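PDB 5H5Z: MHC class I antigen, which probably presents peptides to T cells at the cell surface, as a bony fish class I heavy chain paired with beta-2-microglobulin. Local coordinates for residues H3-V8 / K165-Y170; G97-L100 / T106-F109; V120-N125 / A147-N152. All blocks are in the same frame, centred on the assembly; numbering follows the deposited sequence.

Interaction 1: residues H3-V8 / K165-Y170; sequences HSLKYV and KKYVAY
The H3 imidazole carries V168 on one face: CG1 stands over it, 4.0 Å from the ring centroid and 29° off the normal, a CH-pi contact. V168 CG2 sits by the base of the ring, 3.7 Å from H3 CG. With CG1 anti to the backbone N (chi1 173°), V168 turns both methyls onto the histidine. H3 ND1 hydrogen-bonds to D28, which helps fix the ring's rotation. The Y167 phenol is met at its edge instead: L5 CD2 lies near the ring plane, 3.9 Å from Y167 CE2, with CD1 equally close to the same carbon. Farther along the strand, the Y7 and Y167 side chains cross at about a right angle, and their OH atoms stand 4.1 Å apart. Both hydroxyls hydrogen-bond to the backbone of the bound peptide, and Y167 OH also to Y57. No hydrogen bond joins the two segments; they meet by van der Waals and CH-pi contact, and the polar groups bond to other partners. A helix lying across a floor strand, with tyrosines reaching the peptide backbone, is the class I MHC groove, here probably at the end that holds the peptide N-terminus.

Interaction 2: residues G97-L100 / T106-F109; sequences GCEL and TQGF
G97 and F109 form a hydrogen-bonded antiparallel pair, each backbone N-H donating a hydrogen bond to the other's O: G97 N to F109 O at 3.1 Å and F109 N to G97 O at 3.0 Å. Two residues on, E99 and Q107 repeat the ladder, E99 N to Q107 O at 2.9 Å and Q107 N to E99 O at 3.1 Å. Three of these acceptors have a second, weaker neighbour: the CA atoms of G108, C98 and T106 send CA-H...O contacts to the O atoms of G97, Q107 and E99. The other edge of strand 97-100 is bonded too, C98 with L5 and L100 with H3 on strand 3-13. At the non-hydrogen-bonded pair C98–G108 the CA atoms come within 4.1 Å, and C98 directs SG away into the disulfide with C160 of helix 148-170. The F109 ring folds back over G97 (chi1 64°); G97 N lies 3.6 Å above the ring's centre, though its hydrogen bond goes to F109 O. On the C98 side, L100 CD1 rests on T106 CG2 at 3.9 Å. Backbone bonds thus carry the pairing, while C98 ties it covalently to helix 148-170 and F109 makes a cation-pi contact with K59 of beta-2-microglobulin.

Interaction 3: residues V120-N125 / A147-N152; sequences VSLDKN and AVAEQN
One leucine makes this whole contact: L122 splits its two methyls between successive turns of the helix, CD1 meeting A149 CB at 3.6 Å and CD2 meeting N152 CB at 3.9 Å. CG lies anti to the backbone N (chi1 174°), which carries the fork across to the helix. CD1 also comes within 3.8 Å of A149 CA, so the small alanine lets the strand side chain press close to the helix backbone. N152 contributes its aliphatic CB to L122. No hydrogen bond links the segments. W129 of the neighbouring strand 128-131 touches L122, A149 and N152 as well. D123 OD1 accepts from N125 N at 2.9 Å, an Asx turn at the end of the strand, and K124 NZ forms a salt bridge with E157 farther along the helix. The helix itself starts at a break: A147 has positive phi, finishing helix 134-145 in a Schellman motif and standing at the N-cap of helix 148-170. V148 and N152 then pack on side chains of the bound peptide. A helix broken at A147, seated on the outer floor strands and facing the peptide, is characteristic of the alpha-2 half of the class I groove.

All three contacts belong to the peptide-binding platform, and interactions 1 and 3 use opposite ends of helix 148-170, their centres about 21 Å and their nearest atoms about 11 Å apart. Interaction 2 lies on the sheet beside interaction 1 (centres about 10 Å), where strands 3-13 and 90-100 are neighbours: H3 O to L100 N at 2.8 Å and L5 O to C98 N at 2.9 Å are probable hydrogen bonds. From interaction 2 to interaction 3 the sheet passes through adjacent strands 106-114 and 117-123, with G108 O 4.0 Å from K124 CE. Interactions 1 and 3 both reach the bound peptide, and F109 of interaction 2 meets beta-2-microglobulin.

Interaction 1: residues H3-V8 / K165-Y170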
loop_
_atom_site.group_PDB
_atom_site.type_symbol
_atom_site.label_atom_id
_atom_site.label_comp_id
_atom_site.label_asym_id
_atom_site.label_seq_id
_atom_site.Cartn_x
_atom_site.Cartn_y
_atom_site.Cartn_z
ATOM N N HIS A 3 -4.840 13.785 -9.200
ATOM C CA HIS A 3 -5.353 13.180 -7.983
ATOM C C HIS A 3 -6.259 12.037 -8.348
ATOM O O HIS A 3 -6.770 11.982 -9.471
ATOM C CB HIS A 3 -6.110 14.197 -7.127
ATOM C CG HIS A 3 -5.264 15.345 -6.673
ATOM N ND1 HIS A 3 -4.269 15.209 -5.727
ATOM C CD2 HIS A 3 -5.246 16.645 -7.053
ATOM C CE1 HIS A 3 -3.680 16.377 -5.540
ATOM N NE2 HIS A 3 -4.255 17.264 -6.331
ATOM N N SER A 4 -6.455 11.124 -7.402
ATOM C CA SER A 4 -7.279 9.946 -7.645
ATOM C C SER A 4 -8.146 9.588 -6.449
ATOM O O SER A 4 -7.784 9.851 -5.299
ATOM C CB SER A 4 -6.395 8.747 -8.006
ATOM O OG SER A 4 -5.607 8.359 -6.892
ATOM N N LEU A 5 -9.292 8.977 -6.744
ATOM C CA LEU A 5 -10.184 8.405 -5.748
ATOM C C LEU A 5 -10.355 6.932 -6.100
ATOM O O LEU A 5 -10.662 6.602 -7.250
ATOM C CB LEU A 5 -11.546 9.128 -5.764
ATOM C CG LEU A 5 -12.697 8.523 -4.946
ATOM C CD1 LEU A 5 -12.371 8.395 -3.463
ATOM C CD2 LEU A 5 -13.991 9.313 -5.146
ATOM N N LYS A 6 -10.132 6.051 -5.125
ATOM C CA LYS A 6 -10.210 4.606 -5.358
ATOM C C LYS A 6 -10.868 3.878 -4.197
ATOM O O LYS A 6 -10.675 4.229 -3.026
ATOM C CB LYS A 6 -8.813 3.997 -5.573
ATOM C CG LYS A 6 -8.008 4.592 -6.714
ATOM C CD LYS A 6 -6.595 4.035 -6.706
ATOM C CE LYS A 6 -5.745 4.602 -7.829
ATOM N NZ LYS A 6 -4.362 4.057 -7.715
ATOM N N TYR A 7 -11.644 2.857 -4.537
ATOM C CA TYR A 7 -12.214 1.963 -3.543
ATOM C C TYR A 7 -11.723 0.554 -3.798
ATOM O O TYR A 7 -11.638 0.119 -4.945
ATOM C CB TYR A 7 -13.746 2.034 -3.559
ATOM C CG TYR A 7 -14.242 3.347 -3.013
ATOM C CD1 TYR A 7 -14.420 3.526 -1.645
ATOM C CD2 TYR A 7 -14.510 4.422 -3.861
ATOM C CE1 TYR A 7 -14.865 4.734 -1.129
ATOM C CE2 TYR A 7 -14.950 5.637 -3.355
ATOM C CZ TYR A 7 -15.126 5.785 -1.988
ATOM O OH TYR A 7 -15.557 6.987 -1.475
ATOM N N VAL A 8 -11.370 -0.139 -2.721
ATOM C CA VAL A 8 -10.972 -1.547 -2.809
ATOM C C VAL A 8 -11.822 -2.367 -1.838
ATOM O O VAL A 8 -11.814 -2.115 -0.632
ATOM C CB VAL A 8 -9.445 -1.764 -2.599
ATOM C CG1 VAL A 8 -8.648 -1.142 -3.742
ATOM C CG2 VAL A 8 -8.975 -1.230 -1.254
ATOM N N LYS A 165 -13.084 15.901 -6.573
ATOM C CA LYS A 165 -12.873 17.354 -6.501
ATOM C C LYS A 165 -13.159 17.930 -5.100
ATOM O O LYS A 165 -12.396 18.772 -4.598
ATOM C CB LYS A 165 -13.679 18.080 -7.585
ATOM C CG LYS A 165 -13.140 17.852 -8.993
ATOM C CD LYS A 165 -14.030 18.473 -10.059
ATOM C CE LYS A 165 -13.428 18.260 -11.441
ATOM N NZ LYS A 165 -14.423 18.475 -12.525
ATOM N N LYS A 166 -14.239 17.468 -4.472
ATOM C CA LYS A 166 -14.569 17.869 -3.103
ATOM C C LYS A 166 -13.485 17.444 -2.111
ATOM O O LYS A 166 -13.072 18.244 -1.269
ATOM C CB LYS A 166 -15.932 17.313 -2.665
ATOM C CG LYS A 166 -17.150 17.963 -3.299
ATOM C CD LYS A 166 -18.391 17.143 -2.969
ATOM C CE LYS A 166 -19.585 18.022 -2.657
ATOM N NZ LYS A 166 -19.434 18.743 -1.360
ATOM N N TYR A 167 -13.027 16.191 -2.220
ATOM C CA TYR A 167 -12.003 15.653 -1.319
ATOM C C TYR A 167 -10.678 16.391 -1.456
ATOM O O TYR A 167 -10.000 16.651 -0.456
ATOM C CB TYR A 167 -11.787 14.144 -1.545
ATOM C CG TYR A 167 -13.026 13.287 -1.337
ATOM C CD1 TYR A 167 -14.014 13.654 -0.411
ATOM C CD2 TYR A 167 -13.201 12.101 -2.051
ATOM C CE1 TYR A 167 -15.142 12.871 -0.216
ATOM C CE2 TYR A 167 -14.338 11.310 -1.866
ATOM C CZ TYR A 167 -15.299 11.700 -0.945
ATOM O OH TYR A 167 -16.420 10.927 -0.744
ATOM N N VAL A 168 -10.315 16.729 -2.694
ATOM C CA VAL A 168 -9.068 17.448 -2.966
ATOM C C VAL A 168 -9.104 18.823 -2.292
ATOM O O VAL A 168 -8.117 19.234 -1.687
ATOM C CB VAL A 168 -8.754 17.537 -4.479
ATOM C CG1 VAL A 168 -7.545 18.430 -4.745
ATOM C CG2 VAL A 168 -8.487 16.145 -5.039
ATOM N N ALA A 169 -10.251 19.503 -2.361
ATOM C CA ALA A 169 -10.426 20.780 -1.663
ATOM C C ALA A 169 -10.382 20.628 -0.137
ATOM O O ALA A 169 -9.722 21.414 0.549
ATOM C CB ALA A 169 -11.709 21.471 -2.107
ATOM N N TYR A 170 -11.078 19.620 0.390
ATOM C CA TYR A 170 -11.036 19.315 1.825
ATOM C C TYR A 170 -9.606 19.099 2.321
ATOM O O TYR A 170 -9.216 19.631 3.361
ATOM C CB TYR A 170 -11.824 18.043 2.157
ATOM C CG TYR A 170 -13.317 18.062 1.906
ATOM C CD1 TYR A 170 -14.035 19.260 1.784
ATOM C CD2 TYR A 170 -14.018 16.866 1.829
ATOM C CE1 TYR A 170 -15.406 19.250 1.572
ATOM C CE2 TYR A 170 -15.386 16.843 1.615
ATOM C CZ TYR A 170 -16.074 18.032 1.486
ATOM O OH TYR A 170 -17.428 17.986 1.278
#

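Interaction 2: residues G97-L100 / T106-F109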
loop_
_atom_site.group_PDB
_atom_site.type_symbol
_atom_site.label_atom_id
_atom_site.label_comp_id
_atom_site.label_asym_id
_atom_site.label_seq_id
_atom_site.Cartn_x
_atom_site.Cartn_y
_atom_site.Cartn_z
ATOM N N GLY A 97 -12.165 3.175 -9.479
ATOM C CA GLY A 97 -11.796 4.527 -9.132
ATOM C C GLY A 97 -11.605 5.408 -10.330
ATOM O O GLY A 97 -11.702 4.952 -11.468
ATOM N N CYS A 98 -11.316 6.677 -10.057
ATOM C CA CYS A 98 -11.189 7.683 -11.091
ATOM C C CYS A 98 -9.970 8.542 -10.815
ATOM O O CYS A 98 -9.512 8.650 -9.672
ATOM C CB CYS A 98 -12.452 8.557 -11.152
ATOM S SG CYS A 98 -12.906 9.370 -9.591
ATOM N N GLU A 99 -9.438 9.128 -11.848
ATOM C CA GLU A 99 -8.329 10.068 -11.736
ATOM C C GLU A 99 -8.656 11.361 -12.441
ATOM O O GLU A 99 -9.103 11.332 -13.503
ATOM C CB GLU A 99 -7.111 9.524 -12.435
ATOM C CG GLU A 99 -6.677 8.182 -11.910
ATOM C CD GLU A 99 -5.315 7.728 -12.440
ATOM O OE1 GLU A 99 -4.404 7.674 -11.613
ATOM O OE2 GLU A 99 -5.169 7.396 -13.631
ATOM N N LEU A 100 -8.300 12.457 -11.826
ATOM C CA LEU A 100 -8.370 13.726 -12.466
ATOM C C LEU A 100 -6.986 14.311 -12.707
ATOM O O LEU A 100 -6.300 14.540 -11.791
ATOM C CB LEU A 100 -9.194 14.670 -11.581
ATOM C CG LEU A 100 -9.355 16.111 -12.016
ATOM C CD1 LEU A 100 -10.125 16.201 -13.290
ATOM C CD2 LEU A 100 -10.049 16.835 -10.903
ATOM N N THR A 106 -9.942 13.081 -17.457
ATOM C CA THR A 106 -10.242 12.107 -16.454
ATOM C C THR A 106 -9.999 10.661 -16.973
ATOM O O THR A 106 -10.070 10.417 -18.122
ATOM C CB THR A 106 -11.702 12.226 -15.952
ATOM O OG1 THR A 106 -12.589 11.908 -17.015
ATOM C CG2 THR A 106 -12.001 13.612 -15.474
ATOM N N GLN A 107 -9.706 9.770 -16.065
ATOM C CA GLN A 107 -9.568 8.353 -16.372
ATOM C C GLN A 107 -10.361 7.608 -15.311
ATOM O O GLN A 107 -10.692 8.171 -14.270
ATOM C CB GLN A 107 -8.095 7.916 -16.338
ATOM C CG GLN A 107 -7.174 8.623 -17.330
ATOM C CD GLN A 107 -7.181 7.997 -18.719
ATOM O OE1 GLN A 107 -7.555 6.836 -18.895
ATOM N NE2 GLN A 107 -6.756 8.767 -19.713
ATOM N N GLY A 108 -10.673 6.345 -15.570
ATOM C CA GLY A 108 -11.335 5.518 -14.577
ATOM C C GLY A 108 -11.257 4.046 -14.917
ATOM O O GLY A 108 -11.044 3.683 -16.078
ATOM N N PHE A 109 -11.424 3.204 -13.902
ATOM C CA PHE A 109 -11.373 1.749 -14.069
ATOM C C PHE A 109 -12.385 1.069 -13.152
ATOM O O PHE A 109 -12.804 1.645 -12.144
ATOM C CB PHE A 109 -9.960 1.228 -13.767
ATOM C CG PHE A 109 -9.528 1.449 -12.346
ATOM C CD1 PHE A 109 -9.012 2.681 -11.946
ATOM C CD2 PHE A 109 -9.637 0.429 -11.403
ATOM C CE1 PHE A 109 -8.618 2.894 -10.632
ATOM C CE2 PHE A 109 -9.241 0.633 -10.089
ATOM C CZ PHE A 109 -8.730 1.866 -9.704
#

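Interaction 3: residues V120-N125 / A147-N152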
loop_
_atom_site.group_PDB
_atom_site.type_symbol
_atom_site.label_atom_id
_atom_site.label_comp_id
_atom_site.label_asym_id
_atom_site.label_seq_id
_atom_site.Cartn_x
_atom_site.Cartn_y
_atom_site.Cartn_z
ATOM N N VAL A 120 -13.794 -10.171 -14.285
ATOM C CA VAL A 120 -14.324 -9.260 -15.310
ATOM C C VAL A 120 -13.759 -7.844 -15.127
ATOM O O VAL A 120 -13.528 -7.398 -13.999
ATOM C CB VAL A 120 -15.881 -9.184 -15.340
ATOM C CG1 VAL A 120 -16.497 -10.478 -15.853
ATOM C CG2 VAL A 120 -16.452 -8.814 -13.975
ATOM N N SER A 121 -13.537 -7.153 -16.243
ATOM C CA SER A 121 -12.985 -5.798 -16.239
ATOM C C SER A 121 -13.811 -4.928 -17.169
ATOM O O SER A 121 -14.192 -5.362 -18.264
ATOM C CB SER A 121 -11.526 -5.798 -16.715
ATOM O OG SER A 121 -10.754 -6.758 -16.024
ATOM N N LEU A 122 -14.088 -3.701 -16.739
ATOM C CA LEU A 122 -14.853 -2.781 -17.558
ATOM C C LEU A 122 -14.003 -2.183 -18.670
ATOM O O LEU A 122 -12.912 -1.660 -18.424
ATOM C CB LEU A 122 -15.455 -1.653 -16.703
ATOM C CG LEU A 122 -16.194 -0.508 -17.416
ATOM C CD1 LEU A 122 -17.414 -1.018 -18.173
ATOM C CD2 LEU A 122 -16.589 0.578 -16.425
ATOM N N ASP A 123 -14.512 -2.278 -19.892
ATOM C CA ASP A 123 -14.066 -1.419 -20.975
ATOM C C ASP A 123 -15.134 -0.336 -21.135
ATOM O O ASP A 123 -16.210 -0.592 -21.691
ATOM C CB ASP A 123 -13.898 -2.216 -22.271
ATOM C CG ASP A 123 -13.322 -1.381 -23.408
ATOM O OD1 ASP A 123 -13.523 -0.147 -23.428
ATOM O OD2 ASP A 123 -12.671 -1.965 -24.297
ATOM N N LYS A 124 -14.853 0.866 -20.638
ATOM C CA LYS A 124 -15.870 1.924 -20.671
ATOM C C LYS A 124 -15.909 2.708 -21.993
ATOM O O LYS A 124 -16.712 3.632 -22.153
ATOM C CB LYS A 124 -15.806 2.835 -19.431
ATOM C CG LYS A 124 -14.644 3.811 -19.344
ATOM C CD LYS A 124 -14.883 4.777 -18.190
ATOM C CE LYS A 124 -13.762 5.791 -18.032
ATOM N NZ LYS A 124 -13.702 6.765 -19.157
ATOM N N ASN A 125 -15.047 2.320 -22.934
ATOM C CA ASN A 125 -15.117 2.827 -24.303
ATOM C C ASN A 125 -16.170 2.085 -25.125
ATOM O O ASN A 125 -16.935 2.703 -25.867
ATOM C CB ASN A 125 -13.753 2.731 -24.993
ATOM C CG ASN A 125 -12.729 3.691 -24.413
ATOM O OD1 ASN A 125 -13.044 4.534 -23.570
ATOM N ND2 ASN A 125 -11.491 3.570 -24.872
ATOM N N ALA A 147 -27.226 -3.382 -18.292
ATOM C CA ALA A 147 -26.584 -2.075 -18.526
ATOM C C ALA A 147 -25.619 -1.637 -17.416
ATOM O O ALA A 147 -25.452 -0.431 -17.152
ATOM C CB ALA A 147 -27.625 -0.994 -18.810
ATOM N N VAL A 148 -24.968 -2.621 -16.796
ATOM C CA VAL A 148 -24.042 -2.390 -15.684
ATOM C C VAL A 148 -22.862 -1.506 -16.097
ATOM O O VAL A 148 -22.457 -0.627 -15.336
ATOM C CB VAL A 148 -23.539 -3.721 -15.067
ATOM C CG1 VAL A 148 -22.484 -3.466 -13.996
ATOM C CG2 VAL A 148 -24.701 -4.505 -14.473
ATOM N N ALA A 149 -22.323 -1.737 -17.296
ATOM C CA ALA A 149 -21.220 -0.923 -17.830
ATOM C C ALA A 149 -21.604 0.550 -17.924
ATOM O O ALA A 149 -20.827 1.440 -17.558
ATOM C CB ALA A 149 -20.790 -1.437 -19.194
ATOM N N GLU A 150 -22.813 0.803 -18.414
ATOM C CA GLU A 150 -23.315 2.167 -18.519
ATOM C C GLU A 150 -23.385 2.856 -17.154
ATOM O O GLU A 150 -22.960 4.012 -17.019
ATOM C CB GLU A 150 -24.680 2.190 -19.219
ATOM C CG GLU A 150 -24.629 1.971 -20.730
ATOM C CD GLU A 150 -24.559 0.506 -21.143
ATOM O OE1 GLU A 150 -24.342 -0.371 -20.278
ATOM O OE2 GLU A 150 -24.724 0.229 -22.350
ATOM N N GLN A 151 -23.912 2.147 -16.151
ATOM C CA GLN A 151 -24.050 2.703 -14.803
ATOM C C GLN A 151 -22.677 3.027 -14.237
ATOM O O GLN A 151 -22.451 4.120 -13.708
ATOM C CB GLN A 151 -24.790 1.738 -13.871
ATOM C CG GLN A 151 -25.316 2.368 -12.579
ATOM C CD GLN A 151 -24.254 2.605 -11.514
ATOM O OE1 GLN A 151 -24.330 3.578 -10.754
ATOM N NE2 GLN A 151 -23.263 1.719 -11.447
ATOM N N ASN A 152 -21.773 2.057 -14.363
ATOM C CA ASN A 152 -20.416 2.171 -13.856
ATOM C C ASN A 152 -19.650 3.313 -14.522
ATOM O O ASN A 152 -18.993 4.092 -13.837
ATOM C CB ASN A 152 -19.668 0.847 -14.054
ATOM C CG ASN A 152 -20.078 -0.233 -13.061
ATOM O OD1 ASN A 152 -19.460 -1.287 -13.026
ATOM N ND2 ASN A 152 -21.105 0.023 -12.246
#